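Local coordinates for protein aspartate-semialdehyde dehydrogenase (Thermus thermophilus, PDB 2YV3) that probably catalyses the NADPH-dependent reductive dephosphorylation of L-aspartyl-4-phosphate to L-aspartate semialdehyde, an early step in making lysine, methionine and threonine, at residues A[30-35]-A[50-55]; A[139-144]-A[244-249]; A[159-164]-A[181-186]; A[264-269]-A[283-288]. One frame throughout, in Å; residues are numbered along the deposited sequence.

Contact 1. Residues A[30-35]-A[50-55]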
loop_
_atom_site.group_PDB
_atom_site.type_symbol
_atom_site.label_atom_id
_atom_site.label_comp_id
_atom_site.label_asym_id
_atom_site.label_seq_id
_atom_site.Cartn_x
_atom_site.Cartn_y
_atom_site.Cartn_z
ATOM N N LEU A 30 -37.421 1.679 -17.128
ATOM C CA LEU A 30 -36.226 2.383 -16.728
ATOM C C LEU A 30 -36.623 3.281 -15.553
ATOM O O LEU A 30 -37.185 4.354 -15.762
ATOM C CB LEU A 30 -35.746 3.234 -17.908
ATOM C CG LEU A 30 -36.682 4.350 -18.431
ATOM C CD1 LEU A 30 -35.976 5.105 -19.530
ATOM C CD2 LEU A 30 -38.007 3.785 -18.951
ATOM N N ARG A 31 -36.338 2.846 -14.326
ATOM C CA ARG A 31 -36.686 3.634 -13.143
ATOM C C ARG A 31 -35.522 3.981 -12.211
ATOM O O ARG A 31 -34.872 3.104 -11.644
ATOM C CB ARG A 31 -37.781 2.918 -12.349
ATOM C CG ARG A 31 -39.118 2.860 -13.060
ATOM C CD ARG A 31 -40.109 2.056 -12.262
ATOM N NE ARG A 31 -41.458 2.178 -12.792
ATOM C CZ ARG A 31 -42.251 3.225 -12.597
ATOM N NH1 ARG A 31 -41.839 4.257 -11.874
ATOM N NH2 ARG A 31 -43.464 3.241 -13.131
ATOM N N LEU A 32 -35.279 5.279 -12.062
ATOM C CA LEU A 32 -34.220 5.788 -11.211
ATOM C C LEU A 32 -34.808 6.353 -9.930
ATOM O O LEU A 32 -35.725 7.167 -9.964
ATOM C CB LEU A 32 -33.461 6.874 -11.944
ATOM C CG LEU A 32 -32.890 6.438 -13.292
ATOM C CD1 LEU A 32 -31.792 7.456 -13.678
ATOM C CD2 LEU A 32 -32.338 4.989 -13.211
ATOM N N TYR A 33 -34.271 5.927 -8.795
ATOM C CA TYR A 33 -34.770 6.380 -7.506
ATOM C C TYR A 33 -33.681 6.892 -6.553
ATOM O O TYR A 33 -32.626 6.276 -6.392
ATOM C CB TYR A 33 -35.536 5.235 -6.832
ATOM C CG TYR A 33 -36.906 4.970 -7.407
ATOM C CD1 TYR A 33 -37.971 5.854 -7.162
ATOM C CD2 TYR A 33 -37.150 3.846 -8.192
ATOM C CE1 TYR A 33 -39.232 5.619 -7.679
ATOM C CE2 TYR A 33 -38.412 3.603 -8.714
ATOM C CZ TYR A 33 -39.448 4.497 -8.452
ATOM O OH TYR A 33 -40.700 4.271 -8.971
ATOM N N ALA A 34 -33.954 8.021 -5.912
ATOM C CA ALA A 34 -33.023 8.613 -4.958
ATOM C C ALA A 34 -33.825 9.091 -3.763
ATOM O O ALA A 34 -35.046 9.221 -3.839
ATOM C CB ALA A 34 -32.283 9.789 -5.597
ATOM N N SER A 35 -33.146 9.334 -2.650
ATOM C CA SER A 35 -33.827 9.834 -1.460
ATOM C C SER A 35 -34.095 11.304 -1.765
ATOM O O SER A 35 -33.383 11.919 -2.560
ATOM C CB SER A 35 -32.929 9.717 -0.221
ATOM O OG SER A 35 -31.822 10.606 -0.293
ATOM N N ILE A 50 -33.341 10.790 -18.368
ATOM C CA ILE A 50 -34.316 10.112 -17.511
ATOM C C ILE A 50 -34.396 10.783 -16.148
ATOM O O ILE A 50 -33.370 11.146 -15.572
ATOM C CB ILE A 50 -33.935 8.623 -17.305
ATOM C CG1 ILE A 50 -34.063 7.873 -18.630
ATOM C CG2 ILE A 50 -34.788 7.992 -16.223
ATOM C CD1 ILE A 50 -35.311 8.201 -19.413
ATOM N N PRO A 51 -35.620 10.945 -15.614
ATOM C CA PRO A 51 -35.864 11.576 -14.315
ATOM C C PRO A 51 -35.477 10.681 -13.147
ATOM O O PRO A 51 -35.293 9.482 -13.320
ATOM C CB PRO A 51 -37.363 11.860 -14.354
ATOM C CG PRO A 51 -37.891 10.675 -15.103
ATOM C CD PRO A 51 -36.891 10.524 -16.237
ATOM N N VAL A 52 -35.359 11.288 -11.964
ATOM C CA VAL A 52 -34.995 10.587 -10.723
ATOM C C VAL A 52 -36.067 10.819 -9.665
ATOM O O VAL A 52 -36.110 11.867 -9.048
ATOM C CB VAL A 52 -33.641 11.103 -10.146
ATOM C CG1 VAL A 52 -33.270 10.323 -8.880
ATOM C CG2 VAL A 52 -32.548 10.969 -11.187
ATOM N N GLU A 53 -36.921 9.836 -9.453
ATOM C CA GLU A 53 -37.984 9.964 -8.476
ATOM C C GLU A 53 -37.470 9.779 -7.065
ATOM O O GLU A 53 -36.555 8.998 -6.827
ATOM C CB GLU A 53 -39.058 8.914 -8.736
ATOM C CG GLU A 53 -39.407 8.776 -10.194
ATOM C CD GLU A 53 -39.514 10.124 -10.868
ATOM O OE1 GLU A 53 -40.413 10.915 -10.479
ATOM O OE2 GLU A 53 -38.691 10.393 -11.775
ATOM N N PRO A 54 -38.036 10.521 -6.104
ATOM C CA PRO A 54 -37.557 10.336 -4.734
ATOM C C PRO A 54 -38.258 9.072 -4.273
ATOM O O PRO A 54 -39.311 8.734 -4.796
ATOM C CB PRO A 54 -38.047 11.590 -4.022
ATOM C CG PRO A 54 -39.332 11.894 -4.748
ATOM C CD PRO A 54 -38.968 11.658 -6.201
ATOM N N LEU A 55 -37.678 8.363 -3.317
ATOM C CA LEU A 55 -38.294 7.133 -2.849
ATOM C C LEU A 55 -39.568 7.341 -2.049
ATOM O O LEU A 55 -39.576 8.076 -1.059
ATOM C CB LEU A 55 -37.295 6.309 -2.038
ATOM C CG LEU A 55 -36.441 5.420 -2.940
ATOM C CD1 LEU A 55 -35.704 4.387 -2.097
ATOM C CD2 LEU A 55 -37.341 4.730 -3.960
HETATM O O HOH W 1 -37.591 7.273 -13.610
#
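Y33 and L55 cross at about a right angle, with the CD2 methyl of L55 set 3.4 Å from Y33 CB and reaching the CG and CD1 end of the ring obliquely. The same ring meets E53 further out, where E53 CB lies 3.5 Å from Y33 CE1. Beyond that point the E53 chain bends at chi2, and its carboxylate leads away from strand 31-34 with its plane turned 78° from the ring. The carbonyl O of P54 comes near the ring plane, at the edge close to CD1.

These strands belong to the Rossmann-type nucleotide-binding domain: 31-34 and 48-54 are parallel neighbours in its sheet, with strand 3-6 on the other side of 31-34 and strand 42-45 on the other side of 48-54. E53 grips strand 31-34 through both of its backbone polar groups: E53 N donates to L32 O (3.0 Å), and A34 N donates to E53 O (2.9 Å, 164° at the hydrogen). Toward the start of the ladder a water donates to P51 O at 3.2 Å and is held weakly by L32 N.

On the sheet face carrying L32, A34 and V52, the V52 methyl CG1 stands anti to the backbone N (chi1 -178°) and meets A34 CB at 3.5 Å. L32 lies across I50 at about a right angle, L32 CG to I50 CG2 3.8 Å. V52 and A34 also approach T9 and S38 respectively, two residues predicted to bind NADP(+).

Contact 2. Residues A[139-144]-A[244-249]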
loop_
_atom_site.group_PDB
_atom_site.type_symbol
_atom_site.label_atom_id
_atom_site.label_comp_id
_atom_site.label_asym_id
_atom_site.label_seq_id
_atom_site.Cartn_x
_atom_site.Cartn_y
_atom_site.Cartn_z
ATOM N N ARG A 139 -10.111 -23.049 -5.318
ATOM C CA ARG A 139 -10.594 -24.269 -5.949
ATOM C C ARG A 139 -9.485 -25.249 -6.371
ATOM O O ARG A 139 -9.595 -26.458 -6.155
ATOM C CB ARG A 139 -11.482 -23.909 -7.144
ATOM C CG ARG A 139 -10.817 -23.034 -8.195
ATOM C CD ARG A 139 -11.832 -22.196 -8.999
ATOM N NE ARG A 139 -12.727 -22.987 -9.837
ATOM C CZ ARG A 139 -13.693 -23.784 -9.380
ATOM N NH1 ARG A 139 -13.901 -23.904 -8.075
ATOM N NH2 ARG A 139 -14.460 -24.462 -10.233
ATOM N N ALA A 140 -8.413 -24.726 -6.952
ATOM C CA ALA A 140 -7.297 -25.564 -7.407
ATOM C C ALA A 140 -6.309 -25.976 -6.323
ATOM O O ALA A 140 -5.933 -27.140 -6.245
ATOM C CB ALA A 140 -6.525 -24.854 -8.544
ATOM N N PHE A 141 -5.910 -25.026 -5.482
ATOM C CA PHE A 141 -4.912 -25.273 -4.452
ATOM C C PHE A 141 -5.332 -25.265 -2.990
ATOM O O PHE A 141 -4.491 -25.464 -2.115
ATOM C CB PHE A 141 -3.795 -24.253 -4.605
ATOM C CG PHE A 141 -3.261 -24.134 -6.008
ATOM C CD1 PHE A 141 -2.732 -25.242 -6.670
ATOM C CD2 PHE A 141 -3.244 -22.891 -6.649
ATOM C CE1 PHE A 141 -2.195 -25.120 -7.934
ATOM C CE2 PHE A 141 -2.705 -22.759 -7.923
ATOM C CZ PHE A 141 -2.177 -23.881 -8.565
ATOM N N GLN A 142 -6.605 -25.031 -2.710
ATOM C CA GLN A 142 -7.072 -24.972 -1.330
ATOM C C GLN A 142 -6.164 -24.116 -0.451
ATOM O O GLN A 142 -5.063 -24.520 -0.081
ATOM C CB GLN A 142 -7.189 -26.371 -0.712
ATOM C CG GLN A 142 -8.497 -27.095 -1.027
ATOM C CD GLN A 142 -9.034 -27.862 0.175
ATOM O OE1 GLN A 142 -9.203 -27.291 1.262
ATOM N NE2 GLN A 142 -9.309 -29.154 -0.014
ATOM N N ALA A 143 -6.645 -22.931 -0.107
ATOM C CA ALA A 143 -5.896 -22.026 0.731
ATOM C C ALA A 143 -6.186 -22.382 2.189
ATOM O O ALA A 143 -6.980 -23.274 2.481
ATOM C CB ALA A 143 -6.311 -20.579 0.432
ATOM N N LYS A 144 -5.523 -21.682 3.098
ATOM C CA LYS A 144 -5.707 -21.899 4.511
ATOM C C LYS A 144 -5.250 -20.657 5.250
ATOM O O LYS A 144 -5.458 -20.541 6.454
ATOM C CB LYS A 144 -4.887 -23.097 4.987
ATOM C CG LYS A 144 -3.805 -23.598 4.033
ATOM C CD LYS A 144 -2.765 -24.447 4.770
ATOM C CE LYS A 144 -3.382 -25.620 5.526
ATOM N NZ LYS A 144 -2.452 -26.144 6.571
ATOM N N VAL A 244 -0.690 -16.020 0.359
ATOM C CA VAL A 244 -1.476 -17.174 0.761
ATOM C C VAL A 244 -0.627 -18.397 1.066
ATOM O O VAL A 244 0.474 -18.561 0.547
ATOM C CB VAL A 244 -2.473 -17.605 -0.361
ATOM C CG1 VAL A 244 -3.531 -18.482 0.217
ATOM C CG2 VAL A 244 -3.083 -16.410 -1.042
ATOM N N GLU A 245 -1.161 -19.263 1.915
ATOM C CA GLU A 245 -0.497 -20.509 2.244
ATOM C C GLU A 245 -1.483 -21.547 1.699
ATOM O O GLU A 245 -2.687 -21.460 1.961
ATOM C CB GLU A 245 -0.310 -20.648 3.761
ATOM C CG GLU A 245 0.500 -21.877 4.176
ATOM C CD GLU A 245 0.754 -21.939 5.674
ATOM O OE1 GLU A 245 -0.225 -21.832 6.457
ATOM O OE2 GLU A 245 1.932 -22.109 6.066
ATOM N N PHE A 246 -0.981 -22.505 0.924
ATOM C CA PHE A 246 -1.845 -23.511 0.322
ATOM C C PHE A 246 -1.763 -24.924 0.868
ATOM O O PHE A 246 -0.869 -25.269 1.645
ATOM C CB PHE A 246 -1.594 -23.548 -1.182
ATOM C CG PHE A 246 -1.951 -22.280 -1.878
ATOM C CD1 PHE A 246 -3.272 -22.021 -2.238
ATOM C CD2 PHE A 246 -0.974 -21.331 -2.161
ATOM C CE1 PHE A 246 -3.619 -20.829 -2.871
ATOM C CE2 PHE A 246 -1.314 -20.137 -2.797
ATOM C CZ PHE A 246 -2.641 -19.884 -3.152
ATOM N N ALA A 247 -2.723 -25.741 0.454
ATOM C CA ALA A 247 -2.760 -27.134 0.871
ATOM C C ALA A 247 -1.870 -27.874 -0.102
ATOM O O ALA A 247 -0.925 -28.566 0.287
ATOM C CB ALA A 247 -4.178 -27.677 0.782
ATOM N N ARG A 248 -2.191 -27.693 -1.383
ATOM C CA ARG A 248 -1.462 -28.320 -2.470
ATOM C C ARG A 248 -0.276 -27.466 -2.863
ATOM O O ARG A 248 -0.303 -26.240 -2.716
ATOM C CB ARG A 248 -2.373 -28.512 -3.675
ATOM C CG ARG A 248 -3.676 -29.203 -3.360
ATOM C CD ARG A 248 -4.806 -28.368 -3.924
ATOM N NE ARG A 248 -6.118 -28.951 -3.720
ATOM C CZ ARG A 248 -6.590 -29.310 -2.535
ATOM N NH1 ARG A 248 -5.850 -29.144 -1.446
ATOM N NH2 ARG A 248 -7.801 -29.842 -2.440
ATOM N N PRO A 249 0.771 -28.112 -3.401
ATOM C CA PRO A 249 2.012 -27.462 -3.842
ATOM C C PRO A 249 1.701 -26.454 -4.932
ATOM O O PRO A 249 1.176 -26.814 -6.001
ATOM C CB PRO A 249 2.834 -28.628 -4.369
ATOM C CG PRO A 249 1.778 -29.494 -5.010
ATOM C CD PRO A 249 0.674 -29.480 -3.955
#
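R248 bends at chi2 (129°) and lays its guanidinium against the side chain of Q142, so that Q142 CG and CB cover one face of it; CG sits off-centre toward the rim, 3.3 Å from R248 CZ. At the root of the same arginine, R248 N donates to F141 O at 3.3 Å. That oxygen takes a second bond from A247 N, 3.1 Å away. A247 N also reaches Q142 O at 2.7 Å, so one N-H is shared between two successive carbonyls.

F141 is the last residue of helix 125-141. The chain leaves the helix at Q142, with positive phi, and enters strand 143-151, antiparallel to strand 237-246 in the mixed sheet of the dimerisation domain; A143 and F246 form a non-hydrogen-bonded pair whose side chains diverge. The F141 ring turns its edge to the face of F246 in a T-shaped stack, centroids 5.6 Å apart and planes at 73°. A254 and A255 of helix 252-259 pack on F141 as well.

The K144 and E245 side chains cross obliquely, with K144 CG 3.2 Å from E245 O. E245 OE1 forms a salt bridge with R145 of the same chain, and R145 of the second subunit makes a long, weak ion pair with OE2.

Contact 3. Residues A[159-164]-A[181-186]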
loop_
_atom_site.group_PDB
_atom_site.type_symbol
_atom_site.label_atom_id
_atom_site.label_comp_id
_atom_site.label_asym_id
_atom_site.label_seq_id
_atom_site.Cartn_x
_atom_site.Cartn_y
_atom_site.Cartn_z
ATOM N N ALA A 159 -18.452 9.628 -4.299
ATOM C CA ALA A 159 -18.079 10.627 -5.289
ATOM C C ALA A 159 -17.526 11.925 -4.687
ATOM O O ALA A 159 -16.520 12.469 -5.166
ATOM C CB ALA A 159 -19.263 10.931 -6.168
ATOM N N LYS A 160 -18.177 12.420 -3.641
ATOM C CA LYS A 160 -17.726 13.657 -3.001
ATOM C C LYS A 160 -16.263 13.551 -2.576
ATOM O O LYS A 160 -15.538 14.535 -2.550
ATOM C CB LYS A 160 -18.585 13.959 -1.764
ATOM C CG LYS A 160 -18.361 15.337 -1.159
ATOM C CD LYS A 160 -18.775 16.445 -2.139
ATOM C CE LYS A 160 -18.378 17.851 -1.650
ATOM N NZ LYS A 160 -18.998 18.206 -0.342
ATOM N N ALA A 161 -15.840 12.342 -2.241
ATOM C CA ALA A 161 -14.477 12.116 -1.802
ATOM C C ALA A 161 -13.509 11.983 -2.978
ATOM O O ALA A 161 -12.319 12.250 -2.826
ATOM C CB ALA A 161 -14.424 10.875 -0.917
ATOM N N MET A 162 -14.017 11.570 -4.138
ATOM C CA MET A 162 -13.197 11.424 -5.339
ATOM C C MET A 162 -12.824 12.833 -5.792
ATOM O O MET A 162 -11.713 13.101 -6.266
ATOM C CB MET A 162 -13.999 10.741 -6.453
ATOM C CG MET A 162 -13.477 9.386 -6.912
ATOM S SD MET A 162 -14.516 8.628 -8.233
ATOM C CE MET A 162 -13.658 9.172 -9.715
ATOM N N GLU A 163 -13.790 13.728 -5.636
ATOM C CA GLU A 163 -13.652 15.124 -6.014
ATOM C C GLU A 163 -12.685 15.819 -5.067
ATOM O O GLU A 163 -11.825 16.602 -5.480
ATOM C CB GLU A 163 -15.017 15.789 -5.917
ATOM C CG GLU A 163 -15.504 16.461 -7.161
ATOM C CD GLU A 163 -16.760 17.286 -6.891
ATOM O OE1 GLU A 163 -17.827 16.679 -6.673
ATOM O OE2 GLU A 163 -16.684 18.541 -6.884
ATOM N N GLU A 164 -12.847 15.523 -3.784
ATOM C CA GLU A 164 -12.024 16.108 -2.740
ATOM C C GLU A 164 -10.551 15.912 -3.066
ATOM O O GLU A 164 -9.740 16.836 -2.967
ATOM C CB GLU A 164 -12.335 15.450 -1.402
ATOM C CG GLU A 164 -12.331 16.419 -0.232
ATOM C CD GLU A 164 -11.518 15.901 0.940
ATOM O OE1 GLU A 164 -11.691 14.712 1.281
ATOM O OE2 GLU A 164 -10.715 16.677 1.517
ATOM N N GLU A 181 -11.901 16.635 4.789
ATOM C CA GLU A 181 -13.322 16.666 5.115
ATOM C C GLU A 181 -14.007 15.347 4.866
ATOM O O GLU A 181 -14.866 14.938 5.636
ATOM C CB GLU A 181 -14.063 17.692 4.264
ATOM C CG GLU A 181 -13.282 18.931 3.879
ATOM C CD GLU A 181 -13.594 20.123 4.759
ATOM O OE1 GLU A 181 -13.762 21.227 4.191
ATOM O OE2 GLU A 181 -13.662 19.954 6.006
ATOM N N ALA A 182 -13.640 14.702 3.762
ATOM C CA ALA A 182 -14.255 13.447 3.347
ATOM C C ALA A 182 -13.560 12.199 3.864
ATOM O O ALA A 182 -14.080 11.086 3.751
ATOM C CB ALA A 182 -14.328 13.410 1.828
ATOM N N PHE A 183 -12.380 12.378 4.430
ATOM C CA PHE A 183 -11.634 11.260 4.954
ATOM C C PHE A 183 -11.371 11.552 6.422
ATOM O O PHE A 183 -11.816 12.586 6.943
ATOM C CB PHE A 183 -10.344 11.131 4.156
ATOM C CG PHE A 183 -10.572 11.054 2.662
ATOM C CD1 PHE A 183 -11.059 9.886 2.075
ATOM C CD2 PHE A 183 -10.343 12.157 1.852
ATOM C CE1 PHE A 183 -11.312 9.818 0.721
ATOM C CE2 PHE A 183 -10.594 12.102 0.485
ATOM C CZ PHE A 183 -11.082 10.926 -0.079
ATOM N N ALA A 184 -10.659 10.658 7.100
ATOM C CA ALA A 184 -10.379 10.880 8.518
ATOM C C ALA A 184 -9.324 11.972 8.678
ATOM O O ALA A 184 -9.244 12.643 9.715
ATOM C CB ALA A 184 -9.900 9.570 9.169
ATOM N N HIS A 185 -8.521 12.138 7.630
ATOM C CA HIS A 185 -7.432 13.108 7.614
ATOM C C HIS A 185 -7.272 13.641 6.181
ATOM O O HIS A 185 -8.085 13.338 5.310
ATOM C CB HIS A 185 -6.136 12.403 8.049
ATOM C CG HIS A 185 -6.188 11.816 9.426
ATOM N ND1 HIS A 185 -5.801 12.512 10.551
ATOM C CD2 HIS A 185 -6.574 10.590 9.857
ATOM C CE1 HIS A 185 -5.944 11.741 11.614
ATOM N NE2 HIS A 185 -6.412 10.569 11.222
ATOM N N PRO A 186 -6.234 14.463 5.926
ATOM C CA PRO A 186 -6.057 14.971 4.556
ATOM C C PRO A 186 -5.345 13.878 3.751
ATOM O O PRO A 186 -4.248 13.472 4.112
ATOM C CB PRO A 186 -5.174 16.211 4.745
ATOM C CG PRO A 186 -5.334 16.563 6.191
ATOM C CD PRO A 186 -5.399 15.224 6.867
#
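E164 and A161 in the N-terminal part of helix 159-173, in the dimerisation domain, pack against the loop 181-186, which comes back past the helix on the way to helix 205-219.

The polar part of this helix-to-loop contact is carried by a single carboxylate. The chain of E164, a buried residue, bends at chi2 (-132°), and its OE1 accepts the backbone N-H of A182 at 3.2 Å, while OE2 takes the N-H of E181 in a weak bond of 3.5 Å. The A182 nitrogen comes from above the carboxylate, about 70° out of its plane. Two successive amides of an irregular loop thus meet one acidic group, which would ease its burial.

The apolar part centres on A161, whose CB lies 3.7 Å from A182 CB and 3.4 Å from F183 CZ. F183 also comes close to R231, predicted to bind substrate, and the following residues H185 and P186 pack on the second subunit, H185 against its Y276 ring.

The last kind is oxygen meeting an aromatic ring. E164 and F183 slide past each other in opposite directions, carboxylate and ring planes 30° apart, and A161 O sits near the plane of the F183 ring, 3.3 Å from CZ.

Contact 4. Residues A[264-269]-A[283-288]; sequences GVEVVD and SGKWDV
E266 is extended: its CG is anti to the backbone N (chi1 180°), and the chain stays extended beyond it. K285 starts with CG anti to its carbonyl carbon (chi1 -85°), then folds at chi2, chi3 and chi4. The two cross at about a right angle and join in a salt bridge, E266 OE1 to K285 NZ 2.9 Å, although the modelled position of OE1 is less sure. K285 NZ also forms a salt bridge with E289, so one ammonium serves two acids whose like charges lie close together; this would be expected to favour its charged form.

V265 and V288 lie side by side and point the same way. V288 CG1 meets V265 CB at 3.8 Å and V265 CG2 at 3.9 Å. D287 points toward segment 264-269, with OD1 3.1 Å from G264 CA and OD2 3.7 Å from E266 CB. The backbones come close without pairing: V265 CA offers its hydrogen to V288 O at 3.5 Å, whereas E266 N also comes near V288 O, but its N-H is badly directed for a bond.

This is loop-to-loop packing at the start of strand 288-295. V288 presses on I129 and M132 of helix 125-141 and on V307 of strand 302-310, while V265 rests on V290, whose backbone is hydrogen-bonded to V268.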
loop_
_atom_site.group_PDB
_atom_site.type_symbol
_atom_site.label_atom_id
_atom_site.label_comp_id
_atom_site.label_asym_id
_atom_site.label_seq_id
_atom_site.Cartn_x
_atom_site.Cartn_y
_atom_site.Cartn_z
ATOM N N GLY A 264 -13.292 -13.131 -16.335
ATOM C CA GLY A 264 -13.129 -11.798 -15.795
ATOM C C GLY A 264 -11.910 -11.576 -14.921
ATOM O O GLY A 264 -12.015 -10.904 -13.883
ATOM N N VAL A 265 -10.760 -12.107 -15.328
ATOM C CA VAL A 265 -9.546 -11.944 -14.542
ATOM C C VAL A 265 -8.293 -11.867 -15.413
ATOM O O VAL A 265 -7.463 -12.782 -15.440
ATOM C CB VAL A 265 -9.404 -13.097 -13.524
ATOM C CG1 VAL A 265 -9.448 -14.405 -14.248
ATOM C CG2 VAL A 265 -8.107 -12.962 -12.725
ATOM N N GLU A 266 -8.155 -10.758 -16.122
ATOM C CA GLU A 266 -7.006 -10.561 -16.989
ATOM C C GLU A 266 -5.720 -10.833 -16.231
ATOM O O GLU A 266 -5.461 -10.240 -15.195
ATOM C CB GLU A 266 -6.994 -9.126 -17.524
ATOM C CG GLU A 266 -5.837 -8.799 -18.451
ATOM C CD GLU A 266 -5.976 -7.418 -19.069
ATOM O OE1 GLU A 266 -5.913 -6.413 -18.323
ATOM O OE2 GLU A 266 -6.158 -7.335 -20.306
ATOM N N VAL A 267 -4.930 -11.768 -16.726
ATOM C CA VAL A 267 -3.658 -12.051 -16.098
ATOM C C VAL A 267 -2.725 -11.036 -16.732
ATOM O O VAL A 267 -2.722 -10.861 -17.945
ATOM C CB VAL A 267 -3.172 -13.504 -16.379
ATOM C CG1 VAL A 267 -1.656 -13.547 -16.544
ATOM C CG2 VAL A 267 -3.557 -14.397 -15.221
ATOM N N VAL A 268 -1.970 -10.347 -15.894
ATOM C CA VAL A 268 -1.021 -9.328 -16.316
ATOM C C VAL A 268 0.256 -9.607 -15.516
ATOM O O VAL A 268 0.395 -9.158 -14.374
ATOM C CB VAL A 268 -1.581 -7.924 -15.997
ATOM C CG1 VAL A 268 -0.493 -6.884 -16.053
ATOM C CG2 VAL A 268 -2.675 -7.596 -16.982
ATOM N N ASP A 269 1.186 -10.351 -16.116
ATOM C CA ASP A 269 2.398 -10.723 -15.403
ATOM C C ASP A 269 3.662 -10.829 -16.244
ATOM O O ASP A 269 3.963 -11.893 -16.774
ATOM C CB ASP A 269 2.164 -12.060 -14.691
ATOM C CG ASP A 269 2.948 -12.183 -13.411
ATOM O OD1 ASP A 269 4.189 -12.120 -13.457
ATOM O OD2 ASP A 269 2.322 -12.353 -12.346
ATOM N N SER A 283 -8.417 0.671 -13.652
ATOM C CA SER A 283 -9.567 1.564 -13.672
ATOM C C SER A 283 -10.198 1.729 -15.056
ATOM O O SER A 283 -9.596 2.279 -15.968
ATOM C CB SER A 283 -9.168 2.924 -13.103
ATOM O OG SER A 283 -8.012 3.425 -13.745
ATOM N N GLY A 284 -11.419 1.239 -15.203
ATOM C CA GLY A 284 -12.103 1.333 -16.474
ATOM C C GLY A 284 -12.512 -0.022 -17.019
ATOM O O GLY A 284 -13.634 -0.199 -17.473
ATOM N N LYS A 285 -11.602 -0.988 -16.967
ATOM C CA LYS A 285 -11.869 -2.324 -17.482
ATOM C C LYS A 285 -12.814 -3.117 -16.581
ATOM O O LYS A 285 -12.857 -2.868 -15.382
ATOM C CB LYS A 285 -10.554 -3.070 -17.632
ATOM C CG LYS A 285 -9.843 -2.792 -18.935
ATOM C CD LYS A 285 -9.183 -4.059 -19.451
ATOM C CE LYS A 285 -7.970 -4.450 -18.626
ATOM N NZ LYS A 285 -6.731 -3.789 -19.153
ATOM N N TRP A 286 -13.579 -4.059 -17.137
ATOM C CA TRP A 286 -14.488 -4.851 -16.297
ATOM C C TRP A 286 -13.657 -5.925 -15.621
ATOM O O TRP A 286 -14.061 -6.499 -14.615
ATOM C CB TRP A 286 -15.612 -5.522 -17.103
ATOM C CG TRP A 286 -16.386 -4.596 -17.986
ATOM C CD1 TRP A 286 -16.478 -3.237 -17.874
ATOM C CD2 TRP A 286 -17.163 -4.953 -19.138
ATOM N NE1 TRP A 286 -17.252 -2.723 -18.889
ATOM C CE2 TRP A 286 -17.679 -3.755 -19.687
ATOM C CE3 TRP A 286 -17.462 -6.169 -19.774
ATOM C CZ2 TRP A 286 -18.489 -3.736 -20.830
ATOM C CZ3 TRP A 286 -18.268 -6.152 -20.910
ATOM C CH2 TRP A 286 -18.765 -4.939 -21.429
ATOM N N ASP A 287 -12.485 -6.194 -16.169
ATOM C CA ASP A 287 -11.631 -7.196 -15.564
ATOM C C ASP A 287 -10.828 -6.691 -14.387
ATOM O O ASP A 287 -10.824 -5.502 -14.037
ATOM C CB ASP A 287 -10.652 -7.778 -16.577
ATOM C CG ASP A 287 -11.273 -8.836 -17.425
ATOM O OD1 ASP A 287 -12.456 -9.143 -17.188
ATOM O OD2 ASP A 287 -10.575 -9.360 -18.320
ATOM N N VAL A 288 -10.135 -7.637 -13.787
ATOM C CA VAL A 288 -9.279 -7.372 -12.668
ATOM C C VAL A 288 -7.964 -7.860 -13.203
ATOM O O VAL A 288 -7.907 -8.905 -13.852
ATOM C CB VAL A 288 -9.697 -8.227 -11.441
ATOM C CG1 VAL A 288 -9.965 -9.670 -11.872
ATOM C CG2 VAL A 288 -8.608 -8.213 -10.392
#

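In the fold
From the N terminus, contact 1 comes first, closing a loop of 14 residues inside the nucleotide-binding domain and tying strand 31-34 to strand 48-54. The other three contacts lie in the dimerisation domain. Contact 2 opens at the end of helix 125-141 and closes after 99 intervening residues at the end of strand 237-246, on the opposite side of the chain's centre from contact 1. Nested within that long loop, contact 3 joins helix 159-173 to the loop after it. Contact 4 follows in series, spanning helix 279-282 and leading into strand 288-295. None crosses another; contacts 3 and 4 come within about 8 Å at their nearest atoms.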